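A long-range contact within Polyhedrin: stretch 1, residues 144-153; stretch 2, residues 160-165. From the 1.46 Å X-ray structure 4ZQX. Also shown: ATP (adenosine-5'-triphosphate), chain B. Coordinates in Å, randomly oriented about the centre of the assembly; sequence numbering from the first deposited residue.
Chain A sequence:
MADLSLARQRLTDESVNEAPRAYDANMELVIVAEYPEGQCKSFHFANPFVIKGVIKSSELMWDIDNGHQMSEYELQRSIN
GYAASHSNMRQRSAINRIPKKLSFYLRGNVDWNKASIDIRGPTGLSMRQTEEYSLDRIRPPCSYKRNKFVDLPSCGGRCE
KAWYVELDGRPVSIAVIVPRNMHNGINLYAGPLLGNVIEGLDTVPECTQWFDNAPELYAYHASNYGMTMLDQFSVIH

Stretch 1, residues 144-153: YKRNKFVDLP
Stretch 2 160-165: EKAWYV

The strongest polar link between the two stretches is a salt bridge in which Lys161 NZ donates to Asp151 OD1 at 2.8 Å. Asp151 (chi1 m, -61°) and Lys161 (m, t, t, m) are a non-hydrogen-bonded antiparallel pair, CA-CA 4.5 Å, so their side chains leave the same face of the sheet and the final m turn of the lysine brings its ammonium to the carboxylate.

Next to it, Val150 and Ala162 form the hydrogen-bonded pair (CA-CA 5.1 Å): Val150 N to Ala162 O and Ala162 N to Val150 O are both 2.8 Å, the first nearly linear at 176°. Beyond the salt bridge, Leu152 N donates to Glu160 O at 3.2 Å. The strands diverge there, and a water lies between them, accepting from Glu160 N at 2.9 Å and sitting 2.7 Å from Leu152 O and 2.7 Å from ATP O2G. The strand axes, around 150-152 and 160-165, run at 137°, antiparallel but strongly skewed, with extended phi/psi: Val150 -104/128, Asp151 -78/139, Lys161 -139/162, Ala162 -137/163, Trp163 -139/143. Short CA-H...O contacts supplement the ladder, notably Lys161 CA to Val150 O at 3.2 Å.

On the face shared by Val150, Leu152, Glu160 and Ala162, Leu152 (m, t) sets CD1 3.9 Å from Ala162 CB and 3.8 Å from Tyr164 OH.

Before the strand, residues 147-148 form a 3-10 segment, held by Lys148 N to Lys145 O (2.9 Å). Phe149 (-64/146; chi1 m, chi2 -68°) follows, its CD1 3.9 Å from Trp163 CB. The CA-CB bond of Lys145 (m, m, t, t) points toward the other stretch, and its CE lies over one face of the Trp163 indole (chi1 t, chi2 72°), 3.5 Å from CZ2, a CH-pi contact suited to the polarized methylene beside the ammonium. At the indole edge, Lys148 O lies 3.8 Å from Trp163 CD1.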

ATOM      1  N   TYR A 144      -1.883 -12.047  20.253  1.00 29.71           N
ATOM      2  CA  TYR A 144      -0.793 -13.016  20.162  1.00 29.96           C
ATOM      3  C   TYR A 144      -1.347 -14.395  20.474  1.00 30.84           C
ATOM      4  O   TYR A 144      -1.708 -14.665  21.610  1.00 34.71           O
ATOM      5  CB  TYR A 144       0.319 -12.688  21.167  1.00 31.03           C
ATOM      6  CG  TYR A 144       0.988 -11.359  20.933  1.00 31.80           C
ATOM      7  CD1 TYR A 144       1.927 -11.199  19.921  1.00 32.26           C
ATOM      8  CD2 TYR A 144       0.688 -10.268  21.724  1.00 34.20           C
ATOM      9  CE1 TYR A 144       2.545  -9.991  19.707  1.00 33.30           C
ATOM     10  CE2 TYR A 144       1.307  -9.047  21.515  1.00 35.09           C
ATOM     11  CZ  TYR A 144       2.216  -8.915  20.499  1.00 35.31           C
ATOM     12  OH  TYR A 144       2.825  -7.704  20.299  1.00 39.74           O
ATOM     13  N   LYS A 145      -1.442 -15.261  19.478  1.00 30.88           N
ATOM     14  CA  LYS A 145      -2.160 -16.518  19.671  1.00 31.71           C
ATOM     15  C   LYS A 145      -1.282 -17.612  20.271  1.00 31.26           C
ATOM     16  O   LYS A 145      -1.767 -18.441  21.047  1.00 32.36           O
ATOM     17  CB  LYS A 145      -2.801 -16.989  18.359  1.00 33.18           C
ATOM     18  CG  LYS A 145      -3.716 -15.966  17.691  1.00 32.54           C
ATOM     19  CD  LYS A 145      -4.725 -15.366  18.658  1.00 33.41           C
ATOM     20  CE  LYS A 145      -5.611 -14.344  18.004  1.00 32.55           C
ATOM     21  NZ  LYS A 145      -6.568 -13.812  19.007  1.00 32.91           N
ATOM     22  N   ARG A 146       0.008 -17.598  19.930  1.00 30.25           N
ATOM     23  CA  ARG A 146       0.976 -18.559  20.469  1.00 29.10           C
ATOM     24  C   ARG A 146       0.474 -20.014  20.401  1.00 28.98           C
ATOM     25  O   ARG A 146       0.259 -20.524  19.299  1.00 31.13           O
ATOM     26  CB  ARG A 146       1.440 -18.137  21.879  1.00 29.62           C
ATOM     27  CG  ARG A 146       1.956 -16.701  21.920  1.00 30.27           C
ATOM     28  CD  ARG A 146       2.713 -16.407  23.202  1.00 29.99           C
ATOM     29  NE  ARG A 146       2.657 -14.979  23.506  1.00 32.72           N
ATOM     30  CZ  ARG A 146       1.653 -14.406  24.167  1.00 35.13           C
ATOM     31  NH1 ARG A 146       0.642 -15.145  24.634  1.00 36.58           N
ATOM     32  NH2 ARG A 146       1.652 -13.103  24.370  1.00 35.40           N
ATOM     33  N   ASN A 147       0.285 -20.687  21.536  1.00 27.40           N
ATOM     34  CA  ASN A 147      -0.117 -22.098  21.494  1.00 28.57           C
ATOM     35  C   ASN A 147      -1.595 -22.338  21.152  1.00 29.46           C
ATOM     36  O   ASN A 147      -2.049 -23.481  21.104  1.00 31.88           O
ATOM     37  CB  ASN A 147       0.289 -22.824  22.783  1.00 30.31           C
ATOM     38  CG  ASN A 147       1.753 -23.130  22.809  1.00 32.31           C
ATOM     39  OD1 ASN A 147       2.215 -24.090  22.176  1.00 35.74           O
ATOM     40  ND2 ASN A 147       2.508 -22.293  23.492  1.00 32.46           N
ATOM     41  N   LYS A 148      -2.325 -21.264  20.874  1.00 29.21           N
ATOM     42  CA  LYS A 148      -3.688 -21.373  20.386  1.00 29.08           C
ATOM     43  C   LYS A 148      -3.725 -21.547  18.853  1.00 29.37           C
ATOM     44  O   LYS A 148      -4.789 -21.808  18.288  1.00 32.92           O
ATOM     45  CB  LYS A 148      -4.531 -20.184  20.849  1.00 29.71           C
ATOM     46  CG  LYS A 148      -4.788 -20.190  22.347  1.00 30.64           C
ATOM     47  CD  LYS A 148      -5.520 -18.962  22.847  1.00 32.02           C
ATOM     48  CE  LYS A 148      -5.911 -19.157  24.307  1.00 34.84           C
ATOM     49  NZ  LYS A 148      -6.387 -17.905  24.934  1.00 35.82           N
ATOM     50  N   PHE A 149      -2.576 -21.421  18.189  1.00 28.76           N
ATOM     51  CA  PHE A 149      -2.470 -21.865  16.793  1.00 29.35           C
ATOM     52  C   PHE A 149      -2.674 -23.378  16.724  1.00 30.86           C
ATOM     53  O   PHE A 149      -2.256 -24.111  17.621  1.00 32.09           O
ATOM     54  CB  PHE A 149      -1.105 -21.518  16.165  1.00 30.35           C
ATOM     55  CG  PHE A 149      -0.960 -20.072  15.760  1.00 32.52           C
ATOM     56  CD1 PHE A 149      -1.708 -19.553  14.715  1.00 33.70           C
ATOM     57  CD2 PHE A 149      -0.047 -19.258  16.392  1.00 34.77           C
ATOM     58  CE1 PHE A 149      -1.572 -18.229  14.336  1.00 35.30           C
ATOM     59  CE2 PHE A 149       0.101 -17.937  16.027  1.00 35.53           C
ATOM     60  CZ  PHE A 149      -0.658 -17.419  14.985  1.00 34.85           C
ATOM     61  N   VAL A 150      -3.282 -23.838  15.632  1.00 30.59           N
ATOM     62  CA  VAL A 150      -3.571 -25.243  15.414  1.00 32.25           C
ATOM     63  C   VAL A 150      -2.542 -25.778  14.401  1.00 31.04           C
ATOM     64  O   VAL A 150      -2.377 -25.201  13.338  1.00 32.70           O
ATOM     65  CB  VAL A 150      -4.995 -25.391  14.833  1.00 34.15           C
ATOM     66  CG1 VAL A 150      -5.302 -26.845  14.484  1.00 36.19           C
ATOM     67  CG2 VAL A 150      -6.037 -24.839  15.811  1.00 35.75           C
ATOM     68  N   ASP A 151      -1.862 -26.873  14.721  1.00 31.92           N
ATOM     69  CA  ASP A 151      -0.838 -27.426  13.825  1.00 33.87           C
ATOM     70  C   ASP A 151      -1.496 -28.189  12.693  1.00 34.02           C
ATOM     71  O   ASP A 151      -2.468 -28.916  12.941  1.00 35.29           O
ATOM     72  CB  ASP A 151       0.121 -28.386  14.555  1.00 35.93           C
ATOM     73  CG  ASP A 151       0.893 -27.720  15.671  1.00 40.23           C
ATOM     74  OD1 ASP A 151       0.949 -26.473  15.729  1.00 40.66           O
ATOM     75  OD2 ASP A 151       1.461 -28.459  16.499  1.00 43.77           O
ATOM     76  N   LEU A 152      -0.956 -28.036  11.472  1.00 34.36           N
ATOM     77  CA  LEU A 152      -1.448 -28.740  10.289  1.00 32.68           C
ATOM     78  C   LEU A 152      -0.280 -29.283   9.485  1.00 32.70           C
ATOM     79  O   LEU A 152       0.818 -28.744   9.566  1.00 34.88           O
ATOM     80  CB  LEU A 152      -2.275 -27.818   9.397  1.00 34.87           C
ATOM     81  CG  LEU A 152      -3.630 -27.351   9.930  1.00 37.29           C
ATOM     82  CD1 LEU A 152      -4.303 -26.433   8.928  1.00 37.98           C
ATOM     83  CD2 LEU A 152      -4.553 -28.534  10.265  1.00 37.43           C
ATOM     84  N   PRO A 153      -0.508 -30.358   8.708  1.00 32.75           N
ATOM     85  CA  PRO A 153       0.590 -30.935   7.924  1.00 33.43           C
ATOM     86  C   PRO A 153       1.142 -29.974   6.883  1.00 34.46           C
ATOM     87  O   PRO A 153       0.348 -29.322   6.198  1.00 36.78           O
ATOM     88  CB  PRO A 153      -0.073 -32.111   7.206  1.00 35.66           C
ATOM     89  CG  PRO A 153      -1.220 -32.474   8.044  1.00 34.69           C
ATOM     90  CD  PRO A 153      -1.717 -31.190   8.651  1.00 32.88           C
ATOM     91  N   GLU A 160       3.628 -25.372   9.182  1.00 30.45           N
ATOM     92  CA  GLU A 160       2.325 -24.733   8.951  1.00 28.27           C
ATOM     93  C   GLU A 160       1.446 -24.810  10.202  1.00 29.36           C
ATOM     94  O   GLU A 160       1.349 -25.868  10.847  1.00 30.85           O
ATOM     95  CB  GLU A 160       1.572 -25.340   7.765  1.00 30.45           C
ATOM     96  CG  GLU A 160       0.257 -24.584   7.493  1.00 32.56           C
ATOM     97  CD  GLU A 160      -0.608 -25.189   6.404  1.00 32.80           C
ATOM     98  OE1 GLU A 160      -0.069 -25.800   5.475  1.00 32.18           O
ATOM     99  OE2 GLU A 160      -1.845 -25.040   6.487  1.00 31.00           O
ATOM    100  N   LYS A 161       0.813 -23.682  10.520  1.00 29.24           N
ATOM    101  CA  LYS A 161      -0.212 -23.620  11.551  1.00 30.54           C
ATOM    102  C   LYS A 161      -1.343 -22.726  11.082  1.00 30.70           C
ATOM    103  O   LYS A 161      -1.163 -21.911  10.176  1.00 32.98           O
ATOM    104  CB  LYS A 161       0.348 -23.048  12.860  1.00 31.34           C
ATOM    105  CG  LYS A 161       1.553 -23.792  13.403  1.00 31.37           C
ATOM    106  CD  LYS A 161       1.931 -23.265  14.790  1.00 32.99           C
ATOM    107  CE  LYS A 161       3.309 -23.720  15.224  1.00 34.28           C
ATOM    108  NZ  LYS A 161       3.414 -25.197  15.380  1.00 35.37           N
ATOM    109  N   ALA A 162      -2.493 -22.854  11.732  1.00 29.59           N
ATOM    110  CA  ALA A 162      -3.656 -22.070  11.374  1.00 30.54           C
ATOM    111  C   ALA A 162      -4.371 -21.529  12.602  1.00 29.69           C
ATOM    112  O   ALA A 162      -4.157 -21.993  13.722  1.00 30.84           O
ATOM    113  CB  ALA A 162      -4.612 -22.907  10.550  1.00 31.64           C
ATOM    114  N   TRP A 163      -5.217 -20.531  12.375  1.00 29.96           N
ATOM    115  CA  TRP A 163      -6.092 -19.998  13.422  1.00 30.52           C
ATOM    116  C   TRP A 163      -7.477 -19.727  12.824  1.00 31.65           C
ATOM    117  O   TRP A 163      -7.582 -19.312  11.671  1.00 32.74           O
ATOM    118  CB  TRP A 163      -5.484 -18.739  14.065  1.00 32.36           C
ATOM    119  CG  TRP A 163      -6.258 -18.270  15.270  1.00 31.37           C
ATOM    120  CD1 TRP A 163      -6.309 -18.875  16.491  1.00 31.97           C
ATOM    121  CD2 TRP A 163      -7.106 -17.113  15.364  1.00 31.24           C
ATOM    122  NE1 TRP A 163      -7.132 -18.171  17.340  1.00 33.41           N
ATOM    123  CE2 TRP A 163      -7.625 -17.081  16.677  1.00 31.06           C
ATOM    124  CE3 TRP A 163      -7.456 -16.086  14.474  1.00 31.86           C
ATOM    125  CZ2 TRP A 163      -8.500 -16.089  17.115  1.00 31.86           C
ATOM    126  CZ3 TRP A 163      -8.319 -15.091  14.909  1.00 31.63           C
ATOM    127  CH2 TRP A 163      -8.822 -15.093  16.226  1.00 32.31           C
ATOM    128  N   TYR A 164      -8.532 -19.976  13.602  1.00 31.24           N
ATOM    129  CA  TYR A 164      -9.906 -19.863  13.109  1.00 30.71           C
ATOM    130  C   TYR A 164     -10.731 -18.994  14.013  1.00 30.28           C
ATOM    131  O   TYR A 164     -10.534 -19.003  15.214  1.00 30.90           O
ATOM    132  CB  TYR A 164     -10.573 -21.241  13.034  1.00 30.78           C
ATOM    133  CG  TYR A 164      -9.823 -22.193  12.158  1.00 31.23           C
ATOM    134  CD1 TYR A 164     -10.041 -22.230  10.790  1.00 32.09           C
ATOM    135  CD2 TYR A 164      -8.853 -23.027  12.691  1.00 33.33           C
ATOM    136  CE1 TYR A 164      -9.332 -23.086   9.984  1.00 32.62           C
ATOM    137  CE2 TYR A 164      -8.135 -23.878  11.891  1.00 34.30           C
ATOM    138  CZ  TYR A 164      -8.374 -23.901  10.533  1.00 33.71           C
ATOM    139  OH  TYR A 164      -7.644 -24.750   9.716  1.00 33.84           O
ATOM    140  N   VAL A 165     -11.654 -18.240  13.430  1.00 31.03           N
ATOM    141  CA  VAL A 165     -12.573 -17.434  14.216  1.00 31.99           C
ATOM    142  C   VAL A 165     -13.919 -17.332  13.510  1.00 31.99           C
ATOM    143  O   VAL A 165     -13.998 -17.192  12.302  1.00 33.50           O
ATOM    144  CB  VAL A 165     -12.003 -16.008  14.533  1.00 33.38           C
ATOM    145  CG1 VAL A 165     -11.837 -15.168  13.273  1.00 35.62           C
ATOM    146  CG2 VAL A 165     -12.906 -15.279  15.521  1.00 34.35           C
TER
HETATM  147  PG  ATP B 301       4.915 -31.670   8.871  1.00 38.72           P
HETATM  148  O1G ATP B 301       4.891 -32.428  10.175  1.00 40.84           O
HETATM  149  O2G ATP B 301       4.330 -30.272   8.911  1.00 37.25           O
HETATM  150  O3G ATP B 301       6.246 -31.747   8.147  1.00 37.74           O
HETATM  151  PB  ATP B 301       3.461 -33.957   7.880  1.00 41.59           P
HETATM  152  O1B ATP B 301       2.938 -34.201   6.483  1.00 42.89           O
HETATM  153  O2B ATP B 301       4.612 -34.773   8.410  1.00 40.19           O
HETATM  154  O3B ATP B 301       3.806 -32.381   7.938  1.00 40.89           O
HETATM  155  PA  ATP B 301       1.998 -34.800  10.271  1.00 44.29           P
HETATM  156  O1A ATP B 301       1.290 -36.103   9.999  1.00 45.87           O
HETATM  157  O2A ATP B 301       3.302 -34.804  11.046  1.00 46.23           O
HETATM  158  O3A ATP B 301       2.164 -34.024   8.855  1.00 42.84           O
HETATM  159  O5' ATP B 301       0.949 -33.850  11.066  1.00 43.73           O
HETATM  160  C5' ATP B 301       1.299 -32.523  11.469  1.00 44.52           C
HETATM  161  C4' ATP B 301       0.235 -32.034  12.439  1.00 44.37           C
HETATM  162  O4' ATP B 301      -1.018 -31.900  11.765  1.00 44.34           O
HETATM  163  C3' ATP B 301       0.000 -33.012  13.582  1.00 45.11           C
HETATM  164  O3' ATP B 301      -0.036 -32.287  14.808  1.00 47.78           O
HETATM  165  C2' ATP B 301      -1.360 -33.620  13.308  1.00 46.58           C
HETATM  166  O2' ATP B 301      -2.104 -33.993  14.478  1.00 47.72           O
HETATM  167  C1' ATP B 301      -2.057 -32.515  12.531  1.00 45.65           C
HETATM  168  N9  ATP B 301      -3.134 -33.096  11.698  1.00 44.45           N
HETATM  169  C8  ATP B 301      -2.992 -34.036  10.734  1.00 44.53           C
HETATM  170  N7  ATP B 301      -4.195 -34.346  10.181  1.00 43.97           N
HETATM  171  C5  ATP B 301      -5.114 -33.592  10.806  1.00 43.51           C
HETATM  172  C6  ATP B 301      -6.571 -33.430  10.712  1.00 44.51           C
HETATM  173  N6  ATP B 301      -7.217 -34.180   9.797  1.00 44.95           N
HETATM  174  N1  ATP B 301      -7.186 -32.548  11.538  1.00 45.60           N
HETATM  175  C2  ATP B 301      -6.478 -31.824  12.432  1.00 46.47           C
HETATM  176  N3  ATP B 301      -5.143 -31.928  12.571  1.00 44.76           N
HETATM  177  C4  ATP B 301      -4.420 -32.774  11.803  1.00 44.03           C
HETATM  178  O   HOH W   1       3.330 -28.075  10.217  1.00 34.21           O